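Local structure of ATP:cob(I)alamin adenosyltransferase, putative (Burkholderia thailandensis, 2ZHZ) at residues L54-I65 against L158-A169. The protein probably transfers the adenosyl group of ATP to the cobalt of reduced cobalamin, forming adenosylcobalamin and releasing triphosphate, and works as a homotrimer. Sequence-based numbering, arbitrary orientation.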
ATOM      1  N   LEU B  54       3.986   0.998  21.408  1.00 24.03           N
ATOM      2  CA  LEU B  54       3.398   2.328  21.302  1.00 23.08           C
ATOM      3  C   LEU B  54       2.950   2.883  22.645  1.00 24.74           C
ATOM      4  O   LEU B  54       2.705   2.130  23.582  1.00 23.84           O
ATOM      5  CB  LEU B  54       2.164   2.286  20.399  1.00 22.48           C
ATOM      6  CG  LEU B  54       2.246   1.840  18.937  1.00 20.11           C
ATOM      7  CD1 LEU B  54       0.839   1.519  18.442  1.00 21.31           C
ATOM      8  CD2 LEU B  54       2.880   2.932  18.089  1.00 21.08           C
ATOM      9  N   PRO B  55       2.836   4.216  22.750  1.00 26.78           N
ATOM     10  CA  PRO B  55       2.389   4.803  24.014  1.00 27.07           C
ATOM     11  C   PRO B  55       0.937   4.347  24.154  1.00 27.53           C
ATOM     12  O   PRO B  55       0.232   4.229  23.152  1.00 25.35           O
ATOM     13  CB  PRO B  55       2.491   6.305  23.755  1.00 27.39           C
ATOM     14  CG  PRO B  55       3.601   6.408  22.746  1.00 28.25           C
ATOM     15  CD  PRO B  55       3.293   5.260  21.815  1.00 26.96           C
ATOM     16  N   ASP B  56       0.492   4.084  25.379  1.00 26.27           N
ATOM     17  CA  ASP B  56      -0.874   3.622  25.604  1.00 28.75           C
ATOM     18  C   ASP B  56      -1.954   4.484  24.962  1.00 26.82           C
ATOM     19  O   ASP B  56      -2.910   3.961  24.390  1.00 27.93           O
ATOM     20  CB  ASP B  56      -1.143   3.500  27.106  1.00 30.87           C
ATOM     21  CG  ASP B  56      -0.423   2.323  27.729  1.00 35.85           C
ATOM     22  OD1 ASP B  56      -0.352   2.255  28.974  1.00 40.21           O
ATOM     23  OD2 ASP B  56       0.068   1.458  26.972  1.00 38.03           O
ATOM     24  N   ASP B  57      -1.808   5.800  25.053  1.00 26.07           N
ATOM     25  CA  ASP B  57      -2.798   6.703  24.479  1.00 23.64           C
ATOM     26  C   ASP B  57      -2.821   6.618  22.952  1.00 23.43           C
ATOM     27  O   ASP B  57      -3.891   6.631  22.345  1.00 22.90           O
ATOM     28  CB  ASP B  57      -2.527   8.143  24.931  1.00 28.08           C
ATOM     29  CG  ASP B  57      -1.163   8.648  24.504  1.00 28.97           C
ATOM     30  OD1 ASP B  57      -0.162   7.947  24.744  1.00 31.36           O
ATOM     31  OD2 ASP B  57      -1.091   9.755  23.935  1.00 36.18           O
ATOM     32  N   VAL B  58      -1.647   6.531  22.337  1.00 22.15           N
ATOM     33  CA  VAL B  58      -1.567   6.431  20.883  1.00 20.19           C
ATOM     34  C   VAL B  58      -2.218   5.130  20.418  1.00 20.21           C
ATOM     35  O   VAL B  58      -2.923   5.109  19.408  1.00 20.82           O
ATOM     36  CB  VAL B  58      -0.099   6.478  20.394  1.00 21.47           C
ATOM     37  CG1 VAL B  58      -0.039   6.213  18.886  1.00 18.98           C
ATOM     38  CG2 VAL B  58       0.502   7.843  20.703  1.00 18.74           C
ATOM     39  N   ARG B  59      -1.983   4.048  21.158  1.00 19.56           N
ATOM     40  CA  ARG B  59      -2.563   2.752  20.824  1.00 20.18           C
ATOM     41  C   ARG B  59      -4.081   2.828  20.928  1.00 23.61           C
ATOM     42  O   ARG B  59      -4.804   2.296  20.083  1.00 21.01           O
ATOM     43  CB  ARG B  59      -2.038   1.668  21.772  1.00 20.03           C
ATOM     44  CG  ARG B  59      -2.699   0.302  21.589  1.00 22.55           C
ATOM     45  CD  ARG B  59      -2.042  -0.759  22.466  1.00 23.79           C
ATOM     46  NE  ARG B  59      -0.627  -0.919  22.139  1.00 23.87           N
ATOM     47  CZ  ARG B  59      -0.180  -1.461  21.009  1.00 25.64           C
ATOM     48  NH1 ARG B  59      -1.039  -1.906  20.099  1.00 24.17           N
ATOM     49  NH2 ARG B  59       1.122  -1.540  20.783  1.00 23.36           N
ATOM     50  N   ALA B  60      -4.560   3.501  21.969  1.00 22.83           N
ATOM     51  CA  ALA B  60      -5.993   3.644  22.183  1.00 23.70           C
ATOM     52  C   ALA B  60      -6.659   4.381  21.029  1.00 22.24           C
ATOM     53  O   ALA B  60      -7.719   3.975  20.558  1.00 22.96           O
ATOM     54  CB  ALA B  60      -6.254   4.376  23.498  1.00 23.65           C
ATOM     55  N   ALA B  61      -6.036   5.461  20.571  1.00 20.67           N
ATOM     56  CA  ALA B  61      -6.594   6.240  19.473  1.00 19.61           C
ATOM     57  C   ALA B  61      -6.590   5.442  18.170  1.00 21.18           C
ATOM     58  O   ALA B  61      -7.600   5.393  17.466  1.00 18.84           O
ATOM     59  CB  ALA B  61      -5.812   7.534  19.300  1.00 18.49           C
ATOM     60  N   LEU B  62      -5.457   4.816  17.856  1.00 19.06           N
ATOM     61  CA  LEU B  62      -5.340   4.017  16.636  1.00 18.41           C
ATOM     62  C   LEU B  62      -6.285   2.814  16.631  1.00 20.56           C
ATOM     63  O   LEU B  62      -6.826   2.445  15.586  1.00 18.83           O
ATOM     64  CB  LEU B  62      -3.894   3.549  16.449  1.00 17.51           C
ATOM     65  CG  LEU B  62      -2.871   4.646  16.111  1.00 17.74           C
ATOM     66  CD1 LEU B  62      -1.469   4.054  16.096  1.00 18.30           C
ATOM     67  CD2 LEU B  62      -3.203   5.260  14.758  1.00 14.25           C
ATOM     68  N   SER B  63      -6.486   2.200  17.794  1.00 19.01           N
ATOM     69  CA  SER B  63      -7.382   1.053  17.882  1.00 20.52           C
ATOM     70  C   SER B  63      -8.810   1.506  17.602  1.00 19.95           C
ATOM     71  O   SER B  63      -9.561   0.830  16.898  1.00 19.09           O
ATOM     72  CB  SER B  63      -7.297   0.407  19.268  1.00 23.14           C
ATOM     73  OG  SER B  63      -6.011  -0.147  19.487  1.00 26.81           O
ATOM     74  N   ALA B  64      -9.177   2.660  18.150  1.00 20.28           N
ATOM     75  CA  ALA B  64     -10.511   3.209  17.952  1.00 20.28           C
ATOM     76  C   ALA B  64     -10.710   3.564  16.485  1.00 20.20           C
ATOM     77  O   ALA B  64     -11.805   3.414  15.937  1.00 19.46           O
ATOM     78  CB  ALA B  64     -10.701   4.447  18.812  1.00 20.97           C
ATOM     79  N   ILE B  65      -9.646   4.046  15.854  1.00 17.61           N
ATOM     80  CA  ILE B  65      -9.707   4.427  14.451  1.00 15.77           C
ATOM     81  C   ILE B  65      -9.993   3.222  13.562  1.00 14.81           C
ATOM     82  O   ILE B  65     -10.696   3.348  12.562  1.00 17.56           O
ATOM     83  CB  ILE B  65      -8.399   5.138  14.025  1.00 16.23           C
ATOM     84  CG1 ILE B  65      -8.354   6.525  14.678  1.00 16.62           C
ATOM     85  CG2 ILE B  65      -8.312   5.245  12.497  1.00 15.31           C
ATOM     86  CD1 ILE B  65      -7.008   7.227  14.589  1.00 17.74           C
ATOM     87  N   LEU B 158      -3.897  13.607  11.239  1.00 16.90           N
ATOM     88  CA  LEU B 158      -3.610  12.996  12.537  1.00 16.92           C
ATOM     89  C   LEU B 158      -2.481  11.968  12.457  1.00 17.14           C
ATOM     90  O   LEU B 158      -1.687  11.832  13.389  1.00 14.52           O
ATOM     91  CB  LEU B 158      -4.870  12.331  13.109  1.00 15.97           C
ATOM     92  CG  LEU B 158      -4.693  11.635  14.462  1.00 16.60           C
ATOM     93  CD1 LEU B 158      -4.160  12.636  15.485  1.00 18.25           C
ATOM     94  CD2 LEU B 158      -6.027  11.058  14.926  1.00 18.00           C
ATOM     95  N   LEU B 159      -2.411  11.235  11.350  1.00 15.08           N
ATOM     96  CA  LEU B 159      -1.353  10.246  11.189  1.00 15.29           C
ATOM     97  C   LEU B 159       0.001  10.955  11.088  1.00 15.51           C
ATOM     98  O   LEU B 159       1.016  10.459  11.587  1.00 15.92           O
ATOM     99  CB  LEU B 159      -1.635   9.375   9.957  1.00 14.22           C
ATOM    100  CG  LEU B 159      -2.763   8.364  10.220  1.00 15.71           C
ATOM    101  CD1 LEU B 159      -3.223   7.720   8.923  1.00 12.88           C
ATOM    102  CD2 LEU B 159      -2.265   7.305  11.213  1.00 15.68           C
ATOM    103  N   PHE B 160       0.011  12.123  10.452  1.00 14.79           N
ATOM    104  CA  PHE B 160       1.230  12.917  10.333  1.00 15.07           C
ATOM    105  C   PHE B 160       1.634  13.345  11.747  1.00 15.75           C
ATOM    106  O   PHE B 160       2.789  13.224  12.148  1.00 16.52           O
ATOM    107  CB  PHE B 160       0.962  14.162   9.487  1.00 13.98           C
ATOM    108  CG  PHE B 160       2.141  15.091   9.374  1.00 20.73           C
ATOM    109  CD1 PHE B 160       3.145  14.859   8.439  1.00 22.47           C
ATOM    110  CD2 PHE B 160       2.237  16.214  10.196  1.00 22.89           C
ATOM    111  CE1 PHE B 160       4.230  15.734   8.317  1.00 22.15           C
ATOM    112  CE2 PHE B 160       3.312  17.094  10.086  1.00 22.98           C
ATOM    113  CZ  PHE B 160       4.313  16.855   9.143  1.00 24.12           C
ATOM    114  N   VAL B 161       0.660  13.844  12.500  1.00 15.31           N
ATOM    115  CA  VAL B 161       0.903  14.300  13.865  1.00 16.29           C
ATOM    116  C   VAL B 161       1.368  13.167  14.770  1.00 16.24           C
ATOM    117  O   VAL B 161       2.288  13.341  15.566  1.00 16.62           O
ATOM    118  CB  VAL B 161      -0.364  14.949  14.456  1.00 18.84           C
ATOM    119  CG1 VAL B 161      -0.126  15.346  15.914  1.00 20.84           C
ATOM    120  CG2 VAL B 161      -0.730  16.173  13.638  1.00 16.22           C
ATOM    121  N   LEU B 162       0.745  11.998  14.639  1.00 16.09           N
ATOM    122  CA  LEU B 162       1.129  10.862  15.461  1.00 17.55           C
ATOM    123  C   LEU B 162       2.530  10.385  15.118  1.00 16.81           C
ATOM    124  O   LEU B 162       3.234   9.854  15.976  1.00 19.12           O
ATOM    125  CB  LEU B 162       0.121   9.719  15.310  1.00 16.84           C
ATOM    126  CG  LEU B 162      -1.264   9.965  15.915  1.00 20.79           C
ATOM    127  CD1 LEU B 162      -2.113   8.723  15.721  1.00 22.19           C
ATOM    128  CD2 LEU B 162      -1.145  10.297  17.409  1.00 22.87           C
ATOM    129  N   ALA B 163       2.945  10.568  13.867  1.00 17.19           N
ATOM    130  CA  ALA B 163       4.294  10.169  13.475  1.00 16.40           C
ATOM    131  C   ALA B 163       5.295  11.015  14.275  1.00 17.12           C
ATOM    132  O   ALA B 163       6.299  10.502  14.765  1.00 17.78           O
ATOM    133  CB  ALA B 163       4.500  10.378  11.971  1.00 13.35           C
ATOM    134  N   ARG B 164       5.011  12.309  14.412  1.00 18.31           N
ATOM    135  CA  ARG B 164       5.889  13.199  15.174  1.00 20.22           C
ATOM    136  C   ARG B 164       5.873  12.783  16.642  1.00 20.30           C
ATOM    137  O   ARG B 164       6.910  12.774  17.306  1.00 21.62           O
ATOM    138  CB  ARG B 164       5.434  14.658  15.050  1.00 19.37           C
ATOM    139  CG  ARG B 164       5.509  15.237  13.640  1.00 21.36           C
ATOM    140  CD  ARG B 164       5.203  16.729  13.653  1.00 21.98           C
ATOM    141  NE  ARG B 164       6.191  17.463  14.446  1.00 20.81           N
ATOM    142  CZ  ARG B 164       5.973  18.642  15.026  1.00 23.62           C
ATOM    143  NH1 ARG B 164       4.797  19.242  14.911  1.00 20.42           N
ATOM    144  NH2 ARG B 164       6.936  19.217  15.735  1.00 23.68           N
ATOM    145  N   VAL B 165       4.690  12.440  17.142  1.00 22.60           N
ATOM    146  CA  VAL B 165       4.540  11.998  18.524  1.00 21.15           C
ATOM    147  C   VAL B 165       5.386  10.755  18.762  1.00 22.42           C
ATOM    148  O   VAL B 165       6.045  10.632  19.798  1.00 21.26           O
ATOM    149  CB  VAL B 165       3.067  11.659  18.850  1.00 21.01           C
ATOM    150  CG1 VAL B 165       2.975  10.956  20.198  1.00 21.72           C
ATOM    151  CG2 VAL B 165       2.235  12.929  18.858  1.00 20.73           C
ATOM    152  N   LEU B 166       5.370   9.835  17.800  1.00 20.42           N
ATOM    153  CA  LEU B 166       6.132   8.595  17.918  1.00 19.78           C
ATOM    154  C   LEU B 166       7.645   8.786  17.852  1.00 21.60           C
ATOM    155  O   LEU B 166       8.393   8.033  18.479  1.00 22.04           O
ATOM    156  CB  LEU B 166       5.675   7.585  16.855  1.00 19.14           C
ATOM    157  CG  LEU B 166       4.269   7.024  17.115  1.00 17.89           C
ATOM    158  CD1 LEU B 166       3.858   6.067  15.997  1.00 17.97           C
ATOM    159  CD2 LEU B 166       4.254   6.303  18.459  1.00 17.63           C
ATOM    160  N   ASN B 167       8.107   9.771  17.089  1.00 19.35           N
ATOM    161  CA  ASN B 167       9.542  10.013  17.025  1.00 21.86           C
ATOM    162  C   ASN B 167      10.011  10.532  18.385  1.00 25.34           C
ATOM    163  O   ASN B 167      11.083  10.162  18.868  1.00 26.54           O
ATOM    164  CB  ASN B 167       9.888  11.020  15.921  1.00 20.72           C
ATOM    165  CG  ASN B 167      10.159  10.344  14.583  1.00 20.24           C
ATOM    166  OD1 ASN B 167      10.776   9.279  14.534  1.00 19.52           O
ATOM    167  ND2 ASN B 167       9.718  10.968  13.493  1.00 17.47           N
ATOM    168  N   ARG B 168       9.194  11.378  19.004  1.00 26.82           N
ATOM    169  CA  ARG B 168       9.511  11.942  20.318  1.00 31.02           C
ATOM    170  C   ARG B 168       9.541  10.825  21.358  1.00 32.34           C
ATOM    171  O   ARG B 168      10.460  10.734  22.174  1.00 32.49           O
ATOM    172  CB  ARG B 168       8.446  12.964  20.726  1.00 35.19           C
ATOM    173  CG  ARG B 168       8.121  13.998  19.666  1.00 42.16           C
ATOM    174  CD  ARG B 168       9.103  15.151  19.662  1.00 47.72           C
ATOM    175  NE  ARG B 168       8.973  15.976  20.859  1.00 53.41           N
ATOM    176  CZ  ARG B 168       9.557  17.160  21.018  1.00 55.34           C
ATOM    177  NH1 ARG B 168      10.315  17.664  20.050  1.00 56.53           N
ATOM    178  NH2 ARG B 168       9.382  17.843  22.142  1.00 55.33           N
ATOM    179  N   ALA B 169       8.519   9.976  21.314  1.00 31.80           N
ATOM    180  CA  ALA B 169       8.388   8.862  22.244  1.00 32.69           C
ATOM    181  C   ALA B 169       9.587   7.926  22.194  1.00 35.30           C
ATOM    182  O   ALA B 169       9.964   7.338  23.207  1.00 35.83           O
ATOM    183  CB  ALA B 169       7.111   8.087  21.946  1.00 32.87           C
TER
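Helix 56-77, which follows P55 at its N-cap position, and the closing turns of helix 147-169 run roughly antiparallel, their N-to-C directions 156° apart and the segment axes 11.5 Å apart at their closest. The two segments meet through side chains alone. L166 engages the start of 54-65 with both of its methyls. Its CD2 lies 3.6 Å from the ring carbon CD of P55 and 3.7 Å from CD2 of L54, while CD1 also touches that L54 methyl. With CG anti to the carbonyl carbon (chi1 -70°) and the chain then extended, L166 carries this fork across, although its CB does not point straight at the partner. The P55 ring continues past it, bringing CG to 4.0 Å from CB of A169 at the more exposed end. One turn into the helix, V58 places CG2 4.0 Å from V165 CG1, the two valines passing in opposite directions; its other methyl, CG1, faces L166 CD2 more loosely. L62 and L162 likewise slide past one another, L62 CD2 lying 3.8 Å from L162 CD1. The same L62 methyl also reaches CD2 of L159, and at the far end I65 CD1 meets L158 CD2 at 4.0 Å. Neighbouring helices flank this seam: L49 of helix 31-50 touches L54 and L62, W95 of helix 86-101 touches A61 and I65, and R125 of helix 116-141 touches L159. The contact is thus mostly buried within the subunit's helix bundle and opens toward the surface at the P55-A169 end. No hydrogen bond or salt bridge spans the two segments, and the 384 Å² buried, both segments summed, comes mainly from apolar side chains, which suggests that the pair is held by van der Waals contact and the exclusion of water.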